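PDB 6E97: 2,3-dihydroxybenzoate-AMP ligase from Thermobifida fusca, which belongs to the ANL clan of AMP-binding enzymes, with a large N-terminal part and a smaller C-terminal domain, and holds J2J in this crystal structure. Local coordinates for residues A[420-425]-A[437-442]; A[370-375]-A[388-393]; A[341-346]-A[396-401]; A[360-365]-A[431-436]. All coordinates share one frame; numbering follows the deposited sequence.

The four contacts lie around the J2J site, their centres about 12 to 17 Å apart. Contacts 1, 2 and 4 share the four-stranded antiparallel sheet: contact 2 joins strands 371-375 and 388-393, contact 1 runs from strand 418-426 into the loop after strand 432-437, and contact 4 brings that last strand to residues 360-365. Contacts 3 and 4 reach the nine-stranded mixed sheet through its neighbouring strands 344-348 and 364-365. Along the chain, contact 2 is nested within the loops closed by contacts 3 and 4, which cross each other; contact 4 also crosses contact 1, and contacts 2 and 3 close before contact 1 opens. Contacts 1, 3 and 4 each touch J2J, so both sheets help enclose one ligand.

Contact 1. Residues A[420-425]-A[437-442]; sequences TGDLVR and RAKDQI. With J2J (5'-O-[(S)-[(2,3-dihydroxybenzene-1-carbonyl)oxy](hydroxy)phosphoryl]adenosine), chain C.
Lys439 NZ is held from several directions: it donates to Thr420 O at 2.7 Å and to the ribose hydroxyl O3' of J2J at 3.2 Å, with the carboxylate of Asp422 as a more distant ionic partner. The TGD sequence of residues 420-422 and the RAKDQI of 437-442 fit two core motifs of the ANL superfamily, the second probably including the hinge toward the C-terminal domain. Lysine suits its place by length. Its CG lies between the backbone N and the carbonyl carbon (chi1 52°), and the extended chain beyond carries the ammonium back over Gly421 to the ligand; with no side chain on Gly421, Lys439 CD can pass 3.9 Å from Gly421 CA. Asp422 grips the ribose with both oxygens, as a carboxylate can with a vicinal diol: J2J O2' donates to Asp422 OD1 at 2.7 Å and J2J O3' to Asp422 OD2 at 2.6 Å. An ST turn steadies this aspartate, its backbone N reaching Thr420 OG1 at 3.1 Å, while that hydroxyl also bonds Leu390 O. Asp422 and Arg437 form an antiparallel non-hydrogen-bonded pair, and the Arg437 guanidinium makes a salt bridge with Glu479. Ala438 N donates almost straight to Gly421 O at 2.7 Å, and beyond it the Leu423 methyl CD2 rests 4.1 Å from Ala438 CB.

Contact 2. Residues A[370-375]-A[388-393]; sequences DEIRIV and GHLLTR
Glu371 and Arg393 form a salt bridge in which the guanidinium grips side-on, one nitrogen to each carboxylate oxygen. Arg393 NE donates to Glu371 OE2 at 2.8 Å, with the oxygen in the guanidinium plane but the nitrogen well above the carboxylate plane; Arg393 NH2 meets Glu371 OE1 on its syn side at 2.9 Å. The two planes are turned 47° against each other. The arginine reaches across by bending at chi3 (77°), and its remaining nitrogen, NH1, bonds Asp415 O.

The backbone bonds are those of an antiparallel ladder: Glu371 with Arg393, Arg373 with Leu391 and Val375 with His389 are hydrogen-bonded pairs, alternating with the non-hydrogen-bonded pairs Ile372-Thr392 and Ile374-Leu390. Strand 371-375 is the outer strand of a four-stranded antiparallel sheet, and 388-393 passes the pairing on to strand 418-426. Glycine fits at Gly388, where Ile374 CG2 presses to 3.6 Å from its CA.

A further polar bond comes from Thr392, whose OG1 donates to Glu371 O at 2.8 Å, so that this carbonyl serves both a hydroxyl and the N-H of Arg393. The same OG1 accepts from a water that also donates to Asp370 OD1; the other carboxylate oxygen has Tyr396 as partner.

Apolar contacts lie on both faces. Ile372 lies alongside Thr392, and its methyl CG2 touches Leu390 CD1 at 3.7 Å, on the face turned to Leu345. On the other, Val375 CG2 meets Leu391 CD1 at 4.2 Å, and that leucine methyl also lies over one face of the Arg373 guanidinium, toward its rim.

Contact 3. Residues A[341-346]-A[396-401]; sequences MAEGLV and YTIRGY. With J2J (5'-O-[(S)-[(2,3-dihydroxybenzene-1-carbonyl)oxy](hydroxy)phosphoryl]adenosine), chain C.
Glu343 meets residues 396-401 with both its backbone and its side chain. Its carbonyl O accepts from Ile398 N at 3.0 Å, almost in line with the C=O bond. The side chain bends at chi2 (86°), which brings Glu343 OE2 to Tyr401 OH at 2.7 Å; the hydroxyl donates on the anti side, tilted out of the carboxylate plane, which stands nearly perpendicular to the ring. Ile398 CD1 lies 4.0 Å from Glu343 CG and over one face of that ring. Glu343 belongs to a type I turn, Met341 to Gly344, which joins adjacent strands of the mixed sheet and offers Ala342 N to J2J O1P at 3.2 Å. Gly344 closes the turn at backbone angles (phi 155°) where a side chain would jam against the preceding carbonyl; its CA, 3.2 Å from Tyr396 O and beside Thr397, leaves no room for a CB.

The Tyr396 ring edge passes Gly344 O, and its hydroxyl receives a straight bond from Val346 N (3.1 Å, 170°). Tyrosine suits the site because its phenol can accept and donate at once: Tyr396 OH probably spends its own proton on Asp370 OD2, linking Val346 to the loop that leads into strand 371-375.

Contact 4. Residues A[360-365]-A[431-436]; sequences TTQGRP and HLVVEG. With J2J (5'-O-[(S)-[(2,3-dihydroxybenzene-1-carbonyl)oxy](hydroxy)phosphoryl]adenosine), chain C.
The His431 ring carries Arg364 over one face: Arg364 CD sits 4.0 Å from the ring centroid, 23° off the normal, in a CH-pi contact. The guanidinium beyond stands almost perpendicular to the ring (87°), with His431 CE1 near its plane at the edge. An extended arginine chain lets its methylenes do the covering, while both ring nitrogens have partners outside, ND1 in Thr429 OG1 and NE2 in Asp353 OD2. Here the outer strand 432-437 of the four-stranded antiparallel sheet meets the turn between helix 355-360 and strand 364-365, the edge of the nine-stranded mixed sheet.

Two backbone bonds tie Leu432 to that turn: Gln362 N donates to Leu432 O at 2.9 Å, and Leu432 N to Gly363 O at 2.8 Å. Glycine suits Gly363, whose positive phi (92°) turns the chain between them. Gln362 adds a third bond through its side chain. A bend at chi2 turns the amide toward strand 432-437, where Gln362 OE1 accepts from Val434 N at 2.8 Å, straight and in the carbonyl plane. OE1 also takes Lys318 NZ, and NE2 donates to Gln337 OE1, so the rotation of the amide is fixed from both ends.

Gln362 and Val434 also border the adenine of J2J, with Gln362 CG 3.7 Å from its N6 and Val434 CG1 3.7 Å from its C2, aliphatic carbon placed obliquely at the rim of the base. Farther from the ligand, the Val433 methyl CG2 meets Thr361 CG2 at 4.1 Å.

Contact 1. Residues A[420-425]-A[437-442]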
# COMPACT_ATOMS: atom_id res chain seq x y z
N THR A 420 14.23 6.33 -5.56
CA THR A 420 13.46 5.30 -4.86
C THR A 420 14.05 4.97 -3.49
O THR A 420 13.32 4.53 -2.60
CB THR A 420 13.38 4.01 -5.68
OG1 THR A 420 14.68 3.41 -5.74
CG2 THR A 420 12.87 4.28 -7.10
N GLY A 421 15.35 5.16 -3.31
CA GLY A 421 16.02 4.72 -2.10
C GLY A 421 16.37 3.25 -2.08
O GLY A 421 16.80 2.73 -1.04
N ASP A 422 16.19 2.56 -3.19
CA ASP A 422 16.50 1.14 -3.28
C ASP A 422 17.85 0.94 -3.94
O ASP A 422 18.28 1.72 -4.79
CB ASP A 422 15.41 0.41 -4.07
CG ASP A 422 14.09 0.39 -3.34
OD1 ASP A 422 14.10 0.05 -2.14
OD2 ASP A 422 13.06 0.74 -3.96
N LEU A 423 18.53 -0.12 -3.51
CA LEU A 423 19.76 -0.58 -4.14
C LEU A 423 19.41 -1.82 -4.96
O LEU A 423 18.90 -2.81 -4.41
CB LEU A 423 20.84 -0.88 -3.12
CG LEU A 423 21.24 0.23 -2.14
CD1 LEU A 423 22.31 -0.28 -1.19
CD2 LEU A 423 21.73 1.46 -2.88
N VAL A 424 19.66 -1.75 -6.27
CA VAL A 424 19.29 -2.79 -7.22
C VAL A 424 20.40 -2.95 -8.25
O VAL A 424 21.26 -2.08 -8.42
CB VAL A 424 17.97 -2.47 -7.97
CG1 VAL A 424 16.90 -1.98 -7.00
CG2 VAL A 424 18.20 -1.46 -9.07
N ARG A 425 20.35 -4.08 -8.95
CA ARG A 425 21.16 -4.35 -10.13
C ARG A 425 20.24 -4.85 -11.23
O ARG A 425 19.16 -5.37 -10.98
CB ARG A 425 22.27 -5.38 -9.85
CG ARG A 425 21.78 -6.73 -9.35
CD ARG A 425 22.92 -7.73 -9.18
NE ARG A 425 22.46 -9.01 -8.62
CZ ARG A 425 22.06 -10.05 -9.35
NH1 ARG A 425 22.06 -9.98 -10.67
NH2 ARG A 425 21.66 -11.16 -8.76
N ARG A 437 18.93 -1.30 0.49
CA ARG A 437 18.24 -0.02 0.52
C ARG A 437 19.20 1.05 1.02
O ARG A 437 20.13 0.77 1.77
CB ARG A 437 16.98 -0.06 1.40
CG ARG A 437 17.25 -0.39 2.83
CD ARG A 437 16.11 0.05 3.73
NE ARG A 437 16.53 0.04 5.13
CZ ARG A 437 16.40 -1.01 5.94
NH1 ARG A 437 16.80 -0.94 7.21
NH2 ARG A 437 15.87 -2.14 5.47
N ALA A 438 18.96 2.28 0.56
CA ALA A 438 19.71 3.44 1.01
C ALA A 438 18.91 4.37 1.91
O ALA A 438 19.50 5.14 2.67
CB ALA A 438 20.24 4.22 -0.20
N LYS A 439 17.58 4.31 1.87
CA LYS A 439 16.75 5.18 2.68
C LYS A 439 16.63 4.67 4.11
O LYS A 439 16.73 3.46 4.36
CB LYS A 439 15.36 5.30 2.06
CG LYS A 439 14.72 3.97 1.76
CD LYS A 439 13.51 4.14 0.89
CE LYS A 439 13.13 2.83 0.24
NZ LYS A 439 12.04 3.05 -0.72
N ASP A 440 16.43 5.60 5.05
CA ASP A 440 16.12 5.23 6.43
C ASP A 440 14.73 4.63 6.48
O ASP A 440 13.73 5.36 6.57
CB ASP A 440 16.21 6.43 7.38
CG ASP A 440 15.56 6.15 8.76
OD1 ASP A 440 15.38 4.96 9.10
OD2 ASP A 440 15.23 7.11 9.50
N GLN A 441 14.64 3.30 6.40
CA GLN A 441 13.33 2.66 6.39
C GLN A 441 13.44 1.17 6.65
O GLN A 441 13.90 0.42 5.78
CB GLN A 441 12.62 2.90 5.07
CG GLN A 441 11.23 2.30 5.02
CD GLN A 441 10.62 2.41 3.64
OE1 GLN A 441 10.88 1.57 2.77
NE2 GLN A 441 9.82 3.44 3.43
N ILE A 442 13.02 0.73 7.84
CA ILE A 442 12.99 -0.69 8.16
C ILE A 442 11.81 -1.33 7.45
O ILE A 442 10.67 -0.85 7.54
CB ILE A 442 12.90 -0.90 9.68
CG1 ILE A 442 14.02 -0.13 10.39
CG2 ILE A 442 12.98 -2.38 9.99
CD1 ILE A 442 13.86 -0.07 11.90
C2 J2J C . 12.15 -5.98 -2.27
N3 J2J C . 11.64 -4.81 -1.86
C4 J2J C . 10.42 -4.40 -2.27
C6 J2J C . 10.27 -6.52 -3.58
C8 J2J C . 8.51 -3.43 -2.71
C9 J2J C . 3.49 -3.70 -6.06
C12 J2J C . 4.36 -4.38 -5.20
C15 J2J C . 4.82 -3.80 -4.01
C18 J2J C . 4.44 -2.52 -3.63
C21 J2J C . 4.93 -1.88 -2.36
C3 J2J C . 3.53 -1.76 -4.51
C5 J2J C . 9.64 -5.24 -3.18
N1 J2J C . 11.50 -6.80 -3.10
N6 J2J C . 9.63 -7.36 -4.42
O3 J2J C . 3.14 -0.51 -4.17
O6 J2J C . 2.21 -1.75 -6.61
C1' J2J C . 10.07 -2.22 -1.15
C2' J2J C . 11.07 -1.26 -1.80
C3' J2J C . 10.12 -0.23 -2.39
C4' J2J C . 9.10 -0.09 -1.28
C5' J2J C . 7.77 0.51 -1.65
C61 J2J C . 3.06 -2.41 -5.76
N7 J2J C . 8.48 -4.59 -3.42
N9 J2J C . 9.67 -3.32 -2.04
O17 J2J C . 5.48 -2.60 -1.54
O1P J2J C . 5.14 2.00 -1.07
O2' J2J C . 11.85 -0.70 -0.75
O2P J2J C . 4.74 -0.44 -2.13
O3' J2J C . 10.74 0.99 -2.76
O3P J2J C . 4.57 -0.06 0.35
O4' J2J C . 8.93 -1.46 -0.81
O5' J2J C . 6.81 0.29 -0.63
P J2J C . 5.24 0.50 -0.89

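Contact 2. Residues A[370-375]-A[388-393]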
# COMPACT_ATOMS: atom_id res chain seq x y z
N ASP A 370 9.08 3.32 -18.90
CA ASP A 370 9.65 3.35 -17.55
C ASP A 370 11.16 3.47 -17.69
O ASP A 370 11.85 2.52 -18.05
CB ASP A 370 9.27 2.10 -16.76
CG ASP A 370 7.94 2.24 -16.04
OD1 ASP A 370 7.70 3.32 -15.45
OD2 ASP A 370 7.16 1.27 -16.07
N GLU A 371 11.66 4.66 -17.40
CA GLU A 371 13.09 4.92 -17.44
C GLU A 371 13.73 4.51 -16.12
O GLU A 371 13.26 4.89 -15.03
CB GLU A 371 13.34 6.40 -17.71
CG GLU A 371 12.59 6.90 -18.93
CD GLU A 371 12.76 8.40 -19.12
OE1 GLU A 371 13.85 8.82 -19.58
OE2 GLU A 371 11.82 9.15 -18.79
N ILE A 372 14.82 3.75 -16.23
CA ILE A 372 15.52 3.13 -15.12
C ILE A 372 16.98 3.59 -15.17
O ILE A 372 17.69 3.26 -16.13
CB ILE A 372 15.45 1.59 -15.20
CG1 ILE A 372 14.00 1.10 -15.18
CG2 ILE A 372 16.27 0.97 -14.08
CD1 ILE A 372 13.31 1.28 -13.84
N ARG A 373 17.41 4.33 -14.15
CA ARG A 373 18.81 4.71 -13.99
C ARG A 373 19.36 4.09 -12.72
O ARG A 373 18.78 4.25 -11.65
CB ARG A 373 18.97 6.24 -13.92
CG ARG A 373 18.69 7.00 -15.21
CD ARG A 373 18.81 8.51 -14.97
NE ARG A 373 20.19 8.90 -14.68
CZ ARG A 373 20.56 10.08 -14.17
NH1 ARG A 373 19.66 11.01 -13.89
NH2 ARG A 373 21.85 10.31 -13.95
N ILE A 374 20.49 3.39 -12.83
CA ILE A 374 21.17 2.80 -11.67
C ILE A 374 22.52 3.49 -11.53
O ILE A 374 23.42 3.28 -12.35
CB ILE A 374 21.33 1.28 -11.81
CG1 ILE A 374 19.96 0.60 -11.93
CG2 ILE A 374 22.09 0.71 -10.61
CD1 ILE A 374 20.02 -0.88 -12.30
N VAL A 375 22.67 4.32 -10.49
CA VAL A 375 23.76 5.28 -10.38
C VAL A 375 24.54 5.05 -9.09
O VAL A 375 24.09 4.35 -8.18
CB VAL A 375 23.24 6.74 -10.44
CG1 VAL A 375 22.43 6.98 -11.70
CG2 VAL A 375 22.42 7.06 -9.20
N GLY A 388 23.54 -0.39 -7.55
CA GLY A 388 23.57 1.04 -7.33
C GLY A 388 22.20 1.55 -6.93
O GLY A 388 21.25 0.78 -6.76
N HIS A 389 22.12 2.87 -6.77
CA HIS A 389 20.87 3.52 -6.43
C HIS A 389 19.92 3.50 -7.61
O HIS A 389 20.32 3.76 -8.76
CB HIS A 389 21.12 4.97 -5.99
CG HIS A 389 22.05 5.10 -4.83
ND1 HIS A 389 21.63 4.99 -3.52
CD2 HIS A 389 23.38 5.33 -4.78
CE1 HIS A 389 22.66 5.16 -2.71
NE2 HIS A 389 23.74 5.36 -3.45
N LEU A 390 18.66 3.17 -7.34
CA LEU A 390 17.63 3.15 -8.38
C LEU A 390 16.96 4.51 -8.45
O LEU A 390 16.48 5.04 -7.45
CB LEU A 390 16.60 2.05 -8.11
CG LEU A 390 15.35 2.01 -9.02
CD1 LEU A 390 15.70 1.63 -10.47
CD2 LEU A 390 14.30 1.06 -8.46
N LEU A 391 16.98 5.10 -9.65
CA LEU A 391 16.20 6.27 -10.00
C LEU A 391 15.27 5.87 -11.13
O LEU A 391 15.61 5.04 -11.98
CB LEU A 391 17.08 7.44 -10.45
CG LEU A 391 18.25 7.87 -9.57
CD1 LEU A 391 18.92 9.06 -10.22
CD2 LEU A 391 17.80 8.19 -8.18
N THR A 392 14.07 6.45 -11.14
CA THR A 392 13.13 6.05 -12.16
C THR A 392 12.23 7.23 -12.51
O THR A 392 12.03 8.14 -11.71
CB THR A 392 12.30 4.84 -11.72
OG1 THR A 392 11.58 4.31 -12.84
CG2 THR A 392 11.34 5.23 -10.62
N ARG A 393 11.73 7.20 -13.74
CA ARG A 393 10.87 8.27 -14.25
C ARG A 393 9.97 7.64 -15.29
O ARG A 393 10.44 6.81 -16.07
CB ARG A 393 11.72 9.39 -14.87
CG ARG A 393 10.95 10.55 -15.45
CD ARG A 393 11.94 11.63 -15.92
NE ARG A 393 12.58 11.28 -17.19
CZ ARG A 393 13.49 12.03 -17.80
NH1 ARG A 393 13.91 13.17 -17.26
NH2 ARG A 393 14.00 11.62 -18.95
O HOH W 1 8.91 4.84 -13.61

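Contact 3. Residues A[341-346]-A[396-401]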
# COMPACT_ATOMS: atom_id res chain seq x y z
N MET A 341 6.09 0.37 -5.95
CA MET A 341 6.08 1.40 -4.92
C MET A 341 4.88 2.30 -5.14
O MET A 341 4.43 2.51 -6.27
CB MET A 341 7.38 2.20 -4.93
CG MET A 341 7.72 2.77 -6.30
SD MET A 341 9.49 3.07 -6.51
CE MET A 341 10.04 1.39 -6.86
N ALA A 342 4.36 2.85 -4.03
CA ALA A 342 3.21 3.74 -4.10
C ALA A 342 3.49 4.99 -4.94
O ALA A 342 2.55 5.59 -5.46
CB ALA A 342 2.78 4.14 -2.69
N GLU A 343 4.76 5.37 -5.07
CA GLU A 343 5.13 6.55 -5.85
C GLU A 343 5.05 6.31 -7.35
O GLU A 343 5.05 7.28 -8.12
CB GLU A 343 6.55 7.00 -5.49
CG GLU A 343 6.70 7.70 -4.13
CD GLU A 343 6.90 6.74 -2.96
OE1 GLU A 343 6.89 5.51 -3.17
OE2 GLU A 343 7.06 7.22 -1.82
N GLY A 344 4.97 5.06 -7.79
CA GLY A 344 4.88 4.75 -9.20
C GLY A 344 5.38 3.38 -9.58
O GLY A 344 4.68 2.38 -9.42
N LEU A 345 6.63 3.34 -10.06
CA LEU A 345 7.22 2.16 -10.70
C LEU A 345 6.77 0.84 -10.08
O LEU A 345 6.86 0.64 -8.86
CB LEU A 345 8.75 2.27 -10.63
CG LEU A 345 9.51 1.12 -11.28
CD1 LEU A 345 9.26 1.09 -12.79
CD2 LEU A 345 11.00 1.25 -10.95
N VAL A 346 6.31 -0.07 -10.95
CA VAL A 346 5.99 -1.45 -10.60
C VAL A 346 6.69 -2.38 -11.58
O VAL A 346 6.64 -2.16 -12.80
CB VAL A 346 4.47 -1.72 -10.62
CG1 VAL A 346 4.20 -3.18 -10.24
CG2 VAL A 346 3.75 -0.78 -9.68
N TYR A 396 3.59 6.63 -14.97
CA TYR A 396 2.77 6.52 -13.77
C TYR A 396 3.61 6.71 -12.51
O TYR A 396 3.20 6.28 -11.43
CB TYR A 396 2.02 5.17 -13.73
CG TYR A 396 2.95 3.98 -13.77
CD1 TYR A 396 3.48 3.54 -14.97
CD2 TYR A 396 3.29 3.30 -12.61
CE1 TYR A 396 4.35 2.46 -15.01
CE2 TYR A 396 4.15 2.23 -12.64
CZ TYR A 396 4.68 1.81 -13.84
OH TYR A 396 5.55 0.75 -13.88
N THR A 397 4.78 7.35 -12.63
CA THR A 397 5.61 7.72 -11.49
C THR A 397 5.46 9.22 -11.24
O THR A 397 5.61 10.02 -12.17
CB THR A 397 7.08 7.36 -11.71
OG1 THR A 397 7.21 5.94 -11.87
CG2 THR A 397 7.94 7.82 -10.53
N ILE A 398 5.18 9.59 -9.99
CA ILE A 398 4.90 10.98 -9.67
C ILE A 398 6.15 11.84 -9.91
O ILE A 398 7.28 11.36 -10.00
CB ILE A 398 4.40 11.12 -8.22
CG1 ILE A 398 5.49 10.69 -7.22
CG2 ILE A 398 3.12 10.29 -8.03
CD1 ILE A 398 5.17 11.00 -5.77
N ARG A 399 5.92 13.15 -10.02
CA ARG A 399 6.99 14.14 -10.09
C ARG A 399 7.16 14.91 -8.80
O ARG A 399 8.06 15.75 -8.71
CB ARG A 399 6.75 15.11 -11.25
CG ARG A 399 6.78 14.48 -12.64
CD ARG A 399 8.13 13.83 -12.93
NE ARG A 399 8.27 13.38 -14.31
CZ ARG A 399 8.96 14.04 -15.24
NH1 ARG A 399 9.57 15.19 -14.95
NH2 ARG A 399 9.05 13.56 -16.47
N GLY A 400 6.31 14.67 -7.81
CA GLY A 400 6.46 15.31 -6.52
C GLY A 400 5.41 14.81 -5.56
O GLY A 400 4.35 14.33 -5.96
N TYR A 401 5.73 14.93 -4.27
CA TYR A 401 4.76 14.63 -3.22
C TYR A 401 3.82 15.80 -3.02
O TYR A 401 4.10 16.94 -3.40
CB TYR A 401 5.46 14.30 -1.90
CG TYR A 401 6.26 13.03 -1.93
CD1 TYR A 401 5.65 11.79 -1.80
CD2 TYR A 401 7.64 13.07 -2.10
CE1 TYR A 401 6.39 10.62 -1.83
CE2 TYR A 401 8.39 11.91 -2.13
CZ TYR A 401 7.76 10.69 -1.99
OH TYR A 401 8.52 9.54 -2.02
C2 J2J C . 12.15 -5.98 -2.27
N3 J2J C . 11.64 -4.81 -1.86
C4 J2J C . 10.42 -4.40 -2.27
C6 J2J C . 10.27 -6.52 -3.58
C8 J2J C . 8.51 -3.43 -2.71
C9 J2J C . 3.49 -3.70 -6.06
C12 J2J C . 4.36 -4.38 -5.20
C15 J2J C . 4.82 -3.80 -4.01
C18 J2J C . 4.44 -2.52 -3.63
C21 J2J C . 4.93 -1.88 -2.36
C3 J2J C . 3.53 -1.76 -4.51
C5 J2J C . 9.64 -5.24 -3.18
N1 J2J C . 11.50 -6.80 -3.10
N6 J2J C . 9.63 -7.36 -4.42
O3 J2J C . 3.14 -0.51 -4.17
O6 J2J C . 2.21 -1.75 -6.61
C1' J2J C . 10.07 -2.22 -1.15
C2' J2J C . 11.07 -1.26 -1.80
C3' J2J C . 10.12 -0.23 -2.39
C4' J2J C . 9.10 -0.09 -1.28
C5' J2J C . 7.77 0.51 -1.65
C61 J2J C . 3.06 -2.41 -5.76
N7 J2J C . 8.48 -4.59 -3.42
N9 J2J C . 9.67 -3.32 -2.04
O17 J2J C . 5.48 -2.60 -1.54
O1P J2J C . 5.14 2.00 -1.07
O2' J2J C . 11.85 -0.70 -0.75
O2P J2J C . 4.74 -0.44 -2.13
O3' J2J C . 10.74 0.99 -2.76
O3P J2J C . 4.57 -0.06 0.35
O4' J2J C . 8.93 -1.46 -0.81
O5' J2J C . 6.81 0.29 -0.63
P J2J C . 5.24 0.50 -0.89

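Contact 4. Residues A[360-365]-A[431-436]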
# COMPACT_ATOMS: atom_id res chain seq x y z
N THR A 360 14.71 -15.81 -9.15
CA THR A 360 15.90 -15.05 -8.77
C THR A 360 15.80 -13.54 -8.99
O THR A 360 16.71 -12.82 -8.58
CB THR A 360 17.14 -15.57 -9.53
OG1 THR A 360 16.96 -15.40 -10.94
CG2 THR A 360 17.38 -17.04 -9.23
N THR A 361 14.73 -13.04 -9.61
CA THR A 361 14.60 -11.61 -9.88
C THR A 361 13.28 -11.08 -9.35
O THR A 361 12.34 -11.83 -9.09
CB THR A 361 14.70 -11.28 -11.39
OG1 THR A 361 13.50 -11.68 -12.06
CG2 THR A 361 15.91 -11.97 -12.04
N GLN A 362 13.21 -9.75 -9.22
CA GLN A 362 12.00 -9.05 -8.84
C GLN A 362 11.30 -8.39 -10.04
O GLN A 362 10.51 -7.46 -9.85
CB GLN A 362 12.31 -8.02 -7.76
CG GLN A 362 12.47 -8.60 -6.35
CD GLN A 362 13.73 -9.43 -6.19
OE1 GLN A 362 14.84 -8.91 -6.24
NE2 GLN A 362 13.57 -10.73 -5.98
N GLY A 363 11.59 -8.86 -11.25
CA GLY A 363 10.83 -8.47 -12.43
C GLY A 363 11.38 -7.27 -13.17
O GLY A 363 12.37 -6.64 -12.78
N ARG A 364 10.71 -6.94 -14.27
CA ARG A 364 11.01 -5.77 -15.08
C ARG A 364 9.80 -4.86 -15.19
O ARG A 364 8.66 -5.29 -14.95
CB ARG A 364 11.50 -6.18 -16.48
CG ARG A 364 10.58 -7.12 -17.22
CD ARG A 364 11.24 -7.54 -18.52
NE ARG A 364 10.35 -8.31 -19.39
CZ ARG A 364 9.47 -7.78 -20.23
NH1 ARG A 364 9.33 -6.47 -20.31
NH2 ARG A 364 8.72 -8.57 -20.98
N PRO A 365 10.00 -3.59 -15.57
CA PRO A 365 8.95 -2.58 -15.42
C PRO A 365 7.73 -2.82 -16.30
O PRO A 365 7.78 -3.53 -17.31
CB PRO A 365 9.66 -1.28 -15.80
CG PRO A 365 11.12 -1.56 -15.54
CD PRO A 365 11.30 -2.99 -15.91
N HIS A 431 15.37 -7.32 -16.15
CA HIS A 431 14.88 -7.59 -14.81
C HIS A 431 15.80 -6.97 -13.77
O HIS A 431 17.01 -6.83 -13.97
CB HIS A 431 14.76 -9.09 -14.58
CG HIS A 431 13.77 -9.75 -15.48
ND1 HIS A 431 14.03 -10.01 -16.81
CD2 HIS A 431 12.51 -10.20 -15.25
CE1 HIS A 431 12.98 -10.58 -17.36
NE2 HIS A 431 12.05 -10.72 -16.43
N LEU A 432 15.21 -6.58 -12.64
CA LEU A 432 15.92 -5.98 -11.53
C LEU A 432 16.01 -6.97 -10.39
O LEU A 432 15.12 -7.81 -10.20
CB LEU A 432 15.22 -4.70 -11.06
CG LEU A 432 14.94 -3.71 -12.19
CD1 LEU A 432 14.12 -2.55 -11.68
CD2 LEU A 432 16.26 -3.24 -12.76
N VAL A 433 17.10 -6.89 -9.64
CA VAL A 433 17.28 -7.67 -8.42
C VAL A 433 17.46 -6.67 -7.28
O VAL A 433 18.37 -5.83 -7.33
CB VAL A 433 18.47 -8.64 -8.53
CG1 VAL A 433 18.61 -9.45 -7.25
CG2 VAL A 433 18.28 -9.58 -9.70
N VAL A 434 16.59 -6.74 -6.28
CA VAL A 434 16.67 -5.83 -5.14
C VAL A 434 17.71 -6.38 -4.16
O VAL A 434 17.56 -7.49 -3.64
CB VAL A 434 15.30 -5.65 -4.47
CG1 VAL A 434 15.41 -4.68 -3.30
CG2 VAL A 434 14.27 -5.16 -5.47
N GLU A 435 18.76 -5.61 -3.93
CA GLU A 435 19.90 -6.06 -3.14
C GLU A 435 20.11 -5.27 -1.86
O GLU A 435 20.85 -5.74 -0.99
CB GLU A 435 21.19 -5.99 -3.98
CG GLU A 435 21.22 -6.87 -5.22
CD GLU A 435 21.33 -8.37 -4.89
OE1 GLU A 435 21.09 -8.77 -3.73
OE2 GLU A 435 21.65 -9.14 -5.82
N GLY A 436 19.51 -4.10 -1.73
CA GLY A 436 19.58 -3.40 -0.47
C GLY A 436 18.71 -2.16 -0.49
O GLY A 436 17.86 -1.99 -1.36
C2 J2J C . 12.15 -5.98 -2.27
N3 J2J C . 11.64 -4.81 -1.86
C4 J2J C . 10.42 -4.40 -2.27
C6 J2J C . 10.27 -6.52 -3.58
C8 J2J C . 8.51 -3.43 -2.71
C9 J2J C . 3.49 -3.70 -6.06
C12 J2J C . 4.36 -4.38 -5.20
C15 J2J C . 4.82 -3.80 -4.01
C18 J2J C . 4.44 -2.52 -3.63
C21 J2J C . 4.93 -1.88 -2.36
C3 J2J C . 3.53 -1.76 -4.51
C5 J2J C . 9.64 -5.24 -3.18
N1 J2J C . 11.50 -6.80 -3.10
N6 J2J C . 9.63 -7.36 -4.42
O3 J2J C . 3.14 -0.51 -4.17
O6 J2J C . 2.21 -1.75 -6.61
C1' J2J C . 10.07 -2.22 -1.15
C2' J2J C . 11.07 -1.26 -1.80
C3' J2J C . 10.12 -0.23 -2.39
C4' J2J C . 9.10 -0.09 -1.28
C5' J2J C . 7.77 0.51 -1.65
C61 J2J C . 3.06 -2.41 -5.76
N7 J2J C . 8.48 -4.59 -3.42
N9 J2J C . 9.67 -3.32 -2.04
O17 J2J C . 5.48 -2.60 -1.54
O1P J2J C . 5.14 2.00 -1.07
O2' J2J C . 11.85 -0.70 -0.75
O2P J2J C . 4.74 -0.44 -2.13
O3' J2J C . 10.74 0.99 -2.76
O3P J2J C . 4.57 -0.06 0.35
O4' J2J C . 8.93 -1.46 -0.81
O5' J2J C . 6.81 0.29 -0.63
P J2J C . 5.24 0.50 -0.89